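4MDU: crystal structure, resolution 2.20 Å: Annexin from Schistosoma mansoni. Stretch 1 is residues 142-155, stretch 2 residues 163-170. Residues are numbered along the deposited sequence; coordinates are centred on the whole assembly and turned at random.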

ATOM      1  N   GLU B 142     -18.368  -2.664  19.072  1.00 26.27           N
ATOM      2  CA  GLU B 142     -17.091  -1.988  19.258  1.00 28.27           C
ATOM      3  C   GLU B 142     -17.002  -0.832  18.287  1.00 25.97           C
ATOM      4  O   GLU B 142     -16.604   0.270  18.657  1.00 28.75           O
ATOM      5  CB  GLU B 142     -15.949  -2.986  19.053  1.00 21.29           C
ATOM      6  CG  GLU B 142     -16.030  -4.109  20.089  1.00 23.99           C
ATOM      7  CD  GLU B 142     -15.140  -5.306  19.782  1.00 29.15           C
ATOM      8  OE1 GLU B 142     -14.929  -5.613  18.591  1.00 28.92           O
ATOM      9  OE2 GLU B 142     -14.662  -5.949  20.748  1.00 30.14           O
ATOM     10  N   MET B 143     -17.421  -1.089  17.051  1.00 19.48           N
ATOM     11  CA  MET B 143     -17.359  -0.097  15.990  1.00 24.07           C
ATOM     12  C   MET B 143     -18.184   1.130  16.357  1.00 34.03           C
ATOM     13  O   MET B 143     -17.737   2.274  16.150  1.00 31.85           O
ATOM     14  CB  MET B 143     -17.848  -0.711  14.668  1.00 25.92           C
ATOM     15  CG  MET B 143     -17.797   0.229  13.489  1.00 27.54           C
ATOM     16  SD  MET B 143     -16.130   0.507  12.857  1.00 35.14           S
ATOM     17  CE  MET B 143     -16.233   2.248  12.509  1.00 56.71           C
ATOM     18  N   LYS B 144     -19.379   0.888  16.909  1.00 33.15           N
ATOM     19  CA  LYS B 144     -20.288   1.969  17.311  1.00 27.54           C
ATOM     20  C   LYS B 144     -19.687   2.748  18.470  1.00 34.20           C
ATOM     21  O   LYS B 144     -19.798   3.972  18.524  1.00 33.96           O
ATOM     22  CB  LYS B 144     -21.687   1.433  17.701  1.00 21.70           C
ATOM     23  CG  LYS B 144     -22.451   0.782  16.547  1.00 33.48           C
ATOM     24  CD  LYS B 144     -23.767   0.161  17.015  1.00 28.44           C
ATOM     25  CE  LYS B 144     -24.466  -0.601  15.902  1.00 36.08           C
ATOM     26  NZ  LYS B 144     -25.854  -1.040  16.298  1.00 42.04           N
ATOM     27  N   ALA B 145     -19.062   2.038  19.407  1.00 35.35           N
ATOM     28  CA  ALA B 145     -18.348   2.714  20.493  1.00 34.63           C
ATOM     29  C   ALA B 145     -17.209   3.581  19.956  1.00 30.36           C
ATOM     30  O   ALA B 145     -16.948   4.665  20.479  1.00 30.52           O
ATOM     31  CB  ALA B 145     -17.822   1.718  21.512  1.00 28.78           C
ATOM     32  N   VAL B 146     -16.528   3.110  18.914  1.00 29.65           N
ATOM     33  CA  VAL B 146     -15.453   3.907  18.340  1.00 31.58           C
ATOM     34  C   VAL B 146     -16.024   5.110  17.585  1.00 36.14           C
ATOM     35  O   VAL B 146     -15.496   6.225  17.668  1.00 34.90           O
ATOM     36  CB  VAL B 146     -14.550   3.091  17.393  1.00 33.63           C
ATOM     37  CG1 VAL B 146     -13.561   4.015  16.710  1.00 23.46           C
ATOM     38  CG2 VAL B 146     -13.818   1.995  18.153  1.00 23.00           C
ATOM     39  N   ALA B 147     -17.105   4.881  16.846  1.00 33.52           N
ATOM     40  CA  ALA B 147     -17.780   5.973  16.163  1.00 28.60           C
ATOM     41  C   ALA B 147     -18.183   7.046  17.178  1.00 29.24           C
ATOM     42  O   ALA B 147     -18.001   8.236  16.942  1.00 34.58           O
ATOM     43  CB  ALA B 147     -18.996   5.463  15.383  1.00 34.70           C
ATOM     44  N   ASP B 148     -18.713   6.630  18.321  1.00 27.07           N
ATOM     45  CA  ASP B 148     -19.127   7.607  19.312  1.00 33.51           C
ATOM     46  C   ASP B 148     -17.927   8.363  19.812  1.00 37.04           C
ATOM     47  O   ASP B 148     -17.945   9.586  19.908  1.00 36.72           O
ATOM     48  CB  ASP B 148     -19.847   6.947  20.479  1.00 39.67           C
ATOM     49  CG  ASP B 148     -21.262   6.525  20.118  1.00 49.50           C
ATOM     50  OD1 ASP B 148     -21.774   7.000  19.070  1.00 44.44           O
ATOM     51  OD2 ASP B 148     -21.852   5.724  20.880  1.00 46.67           O
ATOM     52  N   ALA B 149     -16.878   7.619  20.133  1.00 33.45           N
ATOM     53  CA  ALA B 149     -15.693   8.215  20.710  1.00 32.91           C
ATOM     54  C   ALA B 149     -15.103   9.213  19.714  1.00 34.80           C
ATOM     55  O   ALA B 149     -14.593  10.263  20.099  1.00 35.66           O
ATOM     56  CB  ALA B 149     -14.693   7.135  21.064  1.00 34.88           C
ATOM     57  N   TYR B 150     -15.193   8.882  18.428  1.00 28.99           N
ATOM     58  CA  TYR B 150     -14.699   9.768  17.381  1.00 29.88           C
ATOM     59  C   TYR B 150     -15.351  11.137  17.480  1.00 38.49           C
ATOM     60  O   TYR B 150     -14.662  12.158  17.454  1.00 31.48           O
ATOM     61  CB  TYR B 150     -14.962   9.182  15.999  1.00 26.60           C
ATOM     62  CG  TYR B 150     -14.165   9.832  14.887  1.00 26.22           C
ATOM     63  CD1 TYR B 150     -14.667  10.931  14.189  1.00 31.91           C
ATOM     64  CD2 TYR B 150     -12.908   9.336  14.524  1.00 28.67           C
ATOM     65  CE1 TYR B 150     -13.944  11.523  13.161  1.00 33.65           C
ATOM     66  CE2 TYR B 150     -12.169   9.927  13.502  1.00 31.08           C
ATOM     67  CZ  TYR B 150     -12.690  11.014  12.827  1.00 35.64           C
ATOM     68  OH  TYR B 150     -11.964  11.575  11.806  1.00 37.63           O
ATOM     69  N   LYS B 151     -16.683  11.152  17.581  1.00 38.62           N
ATOM     70  CA  LYS B 151     -17.413  12.411  17.740  1.00 41.71           C
ATOM     71  C   LYS B 151     -16.871  13.198  18.937  1.00 36.15           C
ATOM     72  O   LYS B 151     -16.810  14.424  18.906  1.00 45.37           O
ATOM     73  CB  LYS B 151     -18.936  12.183  17.831  1.00 37.88           C
ATOM     74  CG  LYS B 151     -19.551  11.702  16.509  1.00 43.06           C
ATOM     75  CD  LYS B 151     -21.067  11.531  16.585  1.00 55.42           C
ATOM     76  CE  LYS B 151     -21.770  12.874  16.724  1.00 71.28           C
ATOM     77  NZ  LYS B 151     -21.471  13.794  15.586  1.00 81.18           N
ATOM     78  N   GLN B 152     -16.451  12.482  19.973  1.00 33.33           N
ATOM     79  CA  GLN B 152     -15.855  13.111  21.143  1.00 44.60           C
ATOM     80  C   GLN B 152     -14.423  13.600  20.887  1.00 52.48           C
ATOM     81  O   GLN B 152     -13.946  14.525  21.551  1.00 56.45           O
ATOM     82  CB  GLN B 152     -15.890  12.161  22.343  1.00 44.87           C
ATOM     83  CG  GLN B 152     -15.421  12.805  23.646  1.00 47.81           C
ATOM     84  CD  GLN B 152     -16.187  14.079  23.971  1.00 53.46           C
ATOM     85  OE1 GLN B 152     -17.334  14.256  23.554  1.00 58.64           O
ATOM     86  NE2 GLN B 152     -15.548  14.978  24.700  1.00 47.45           N
ATOM     87  N   VAL B 153     -13.729  12.976  19.939  1.00 46.05           N
ATOM     88  CA  VAL B 153     -12.401  13.447  19.572  1.00 39.03           C
ATOM     89  C   VAL B 153     -12.544  14.755  18.795  1.00 43.36           C
ATOM     90  O   VAL B 153     -11.756  15.684  18.973  1.00 35.66           O
ATOM     91  CB  VAL B 153     -11.633  12.420  18.718  1.00 33.78           C
ATOM     92  CG1 VAL B 153     -10.456  13.087  18.013  1.00 34.43           C
ATOM     93  CG2 VAL B 153     -11.161  11.239  19.575  1.00 30.88           C
ATOM     94  N   LEU B 154     -13.563  14.828  17.939  1.00 44.30           N
ATOM     95  CA  LEU B 154     -13.801  16.034  17.157  1.00 44.79           C
ATOM     96  C   LEU B 154     -14.108  17.229  18.055  1.00 52.50           C
ATOM     97  O   LEU B 154     -13.724  18.358  17.750  1.00 57.01           O
ATOM     98  CB  LEU B 154     -14.923  15.824  16.144  1.00 44.97           C
ATOM     99  CG  LEU B 154     -14.609  14.832  15.021  1.00 44.43           C
ATOM    100  CD1 LEU B 154     -15.832  14.603  14.157  1.00 45.78           C
ATOM    101  CD2 LEU B 154     -13.445  15.307  14.182  1.00 41.10           C
ATOM    102  N   LYS B 155     -14.790  16.993  19.167  1.00 48.20           N
ATOM    103  CA  LYS B 155     -15.081  18.092  20.076  1.00 47.45           C
ATOM    104  C   LYS B 155     -13.781  18.498  20.731  1.00 50.96           C
ATOM    105  O   LYS B 155     -13.439  19.676  20.788  1.00 57.06           O
ATOM    106  CB  LYS B 155     -16.096  17.682  21.146  1.00 53.50           C
ATOM    107  CG  LYS B 155     -17.405  17.133  20.598  1.00 57.91           C
ATOM    108  N   GLU B 163     -22.453  17.820  14.208  1.00 65.59           N
ATOM    109  CA  GLU B 163     -22.988  16.749  13.364  1.00 70.43           C
ATOM    110  C   GLU B 163     -21.956  16.032  12.478  1.00 60.64           C
ATOM    111  O   GLU B 163     -22.282  15.063  11.788  1.00 51.89           O
ATOM    112  CB  GLU B 163     -24.155  17.269  12.518  1.00 78.17           C
ATOM    113  CG  GLU B 163     -25.197  16.209  12.163  1.00 79.98           C
ATOM    114  N   ARG B 164     -20.720  16.514  12.495  1.00 59.12           N
ATOM    115  CA  ARG B 164     -19.623  15.834  11.810  1.00 53.44           C
ATOM    116  C   ARG B 164     -19.292  14.538  12.548  1.00 50.11           C
ATOM    117  O   ARG B 164     -19.295  14.509  13.782  1.00 46.95           O
ATOM    118  CB  ARG B 164     -18.400  16.746  11.763  1.00 53.98           C
ATOM    119  CG  ARG B 164     -17.162  16.140  11.136  1.00 55.83           C
ATOM    120  CD  ARG B 164     -16.193  17.228  10.686  1.00 51.76           C
ATOM    121  NE  ARG B 164     -14.855  16.705  10.428  1.00 48.37           N
ATOM    122  CZ  ARG B 164     -13.773  17.060  11.117  1.00 49.01           C
ATOM    123  NH1 ARG B 164     -13.874  17.947  12.101  1.00 48.88           N
ATOM    124  NH2 ARG B 164     -12.588  16.531  10.823  1.00 49.31           N
ATOM    125  N   SER B 165     -19.016  13.471  11.798  1.00 43.61           N
ATOM    126  CA  SER B 165     -18.784  12.159  12.398  1.00 39.57           C
ATOM    127  C   SER B 165     -17.672  11.365  11.703  1.00 34.10           C
ATOM    128  O   SER B 165     -17.085  11.818  10.716  1.00 33.10           O
ATOM    129  CB  SER B 165     -20.061  11.337  12.324  1.00 40.81           C
ATOM    130  OG  SER B 165     -20.123  10.699  11.062  1.00 48.16           O
ATOM    131  N   LEU B 166     -17.409  10.162  12.207  1.00 32.03           N
ATOM    132  CA  LEU B 166     -16.420   9.280  11.593  1.00 27.42           C
ATOM    133  C   LEU B 166     -16.717   9.081  10.113  1.00 26.89           C
ATOM    134  O   LEU B 166     -15.833   9.221   9.280  1.00 34.07           O
ATOM    135  CB  LEU B 166     -16.340   7.929  12.327  1.00 29.44           C
ATOM    136  CG  LEU B 166     -15.387   6.861  11.758  1.00 29.17           C
ATOM    137  CD1 LEU B 166     -13.929   7.351  11.749  1.00 23.90           C
ATOM    138  CD2 LEU B 166     -15.490   5.552  12.530  1.00 28.69           C
ATOM    139  N   VAL B 167     -17.957   8.747   9.772  1.00 32.50           N
ATOM    140  CA  VAL B 167     -18.286   8.519   8.362  1.00 32.31           C
ATOM    141  C   VAL B 167     -18.143   9.777   7.502  1.00 30.66           C
ATOM    142  O   VAL B 167     -17.730   9.707   6.342  1.00 32.77           O
ATOM    143  CB  VAL B 167     -19.699   7.911   8.168  1.00 38.18           C
ATOM    144  CG1 VAL B 167     -19.982   7.742   6.696  1.00 38.08           C
ATOM    145  CG2 VAL B 167     -19.801   6.566   8.861  1.00 32.08           C
ATOM    146  N   THR B 168     -18.474  10.927   8.079  1.00 37.67           N
ATOM    147  CA  THR B 168     -18.266  12.199   7.390  1.00 45.40           C
ATOM    148  C   THR B 168     -16.838  12.320   6.884  1.00 41.24           C
ATOM    149  O   THR B 168     -16.591  12.819   5.786  1.00 40.22           O
ATOM    150  CB  THR B 168     -18.481  13.410   8.316  1.00 48.30           C
ATOM    151  OG1 THR B 168     -19.550  13.158   9.232  1.00 55.13           O
ATOM    152  CG2 THR B 168     -18.781  14.643   7.493  1.00 48.92           C
ATOM    153  N   ASP B 169     -15.896  11.880   7.706  1.00 39.44           N
ATOM    154  CA  ASP B 169     -14.481  12.063   7.403  1.00 36.13           C
ATOM    155  C   ASP B 169     -13.946  11.037   6.407  1.00 41.63           C
ATOM    156  O   ASP B 169     -12.972  11.293   5.680  1.00 36.50           O
ATOM    157  CB  ASP B 169     -13.671  12.038   8.695  1.00 32.95           C
ATOM    158  CG  ASP B 169     -13.785  13.337   9.464  1.00 36.70           C
ATOM    159  OD1 ASP B 169     -14.346  14.297   8.903  1.00 41.34           O
ATOM    160  OD2 ASP B 169     -13.304  13.411  10.612  1.00 41.79           O
ATOM    161  N   MET B 170     -14.591   9.880   6.364  1.00 38.83           N
ATOM    162  CA  MET B 170     -14.174   8.832   5.448  1.00 40.35           C
ATOM    163  C   MET B 170     -14.430   9.195   4.004  1.00 39.36           C
ATOM    164  O   MET B 170     -15.208  10.097   3.707  1.00 41.79           O
ATOM    165  CB  MET B 170     -14.877   7.518   5.785  1.00 33.75           C
ATOM    166  CG  MET B 170     -14.455   7.028   7.151  1.00 38.11           C
ATOM    167  SD  MET B 170     -15.231   5.506   7.623  1.00 42.51           S
ATOM    168  CE  MET B 170     -14.612   4.386   6.360  1.00 38.39           C
TER

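The carboxylate of Asp-169 serves both stretches at once, one oxygen for each. OD2 of Asp-169 accepts a short hydrogen bond of 2.6 Å from OH of Tyr-150 on the long helix. OD1 of Asp-169 accepts one of 2.9 Å from NE of Arg-164, in its own stretch, and this pair is also a salt bridge. NH2 of Arg-164 adds a weak hydrogen bond to the same OD1 of Asp-169 at 3.4 Å. The carboxylate thus links the tyrosine to the arginine across the contact.

Tyr-150 has the largest covered area on the long helix. Its CA-to-CB bond points toward the second stretch, and its chi1 is t. Asp-169 OD2 lies at the ring edge, near the ring plane, where the hydroxyl can reach it. Leu-166 takes one ring face. Its CD1 sits 3.8 Å from the centroid of the Tyr-150 ring and 21° off the ring normal, a CH-pi contact. The ring therefore makes a polar contact at its edge and an apolar one over its face.

Leu-166 has the largest covered area of any residue in the contact. Its two methyl groups reach different partners. CD1 of Leu-166 lies 3.6 Å from CD2 of Tyr-150, while CD2 of Leu-166 lies 3.4 Å from CE of Met-143. The CA-to-CB bond of Met-143 points sideways, but the end of its side chain comes nearer and makes this contact. Ala-147 lies between these two helix residues in sequence. Its small side chain accompanies a close backbone approach, with its CA 5.8 Å from CA of Leu-166.

Further along the helix, the CA-to-CB bond of Leu-154 points toward the second stretch. Its CD2 lies over one face of the Arg-164 guanidinium, 3.4 Å from NH1 of Arg-164. NE of Arg-164 donates to Asp-169 while Leu-154 covers a face of the guanidinium. The same methyl, CD2 of Leu-154, is 4.0 Å from OD2 of Asp-169.

Lys-151 makes the second hydrogen bond across the stretches. Its NZ donates to the backbone O of Arg-164 at 2.9 Å. Chi3 and chi4 are both p, so the chain bends, and its end comes nearer although its CA-to-CB bond points sideways. CG of Lys-151 also packs 4.2 Å from CB of Ser-165.

Ser-165 is the N-cap residue of the short helix 166-169. Its backbone N donates to OG1 of Thr-168 at 2.6 Å. This bond ties the residue before the helix to a side chain within it.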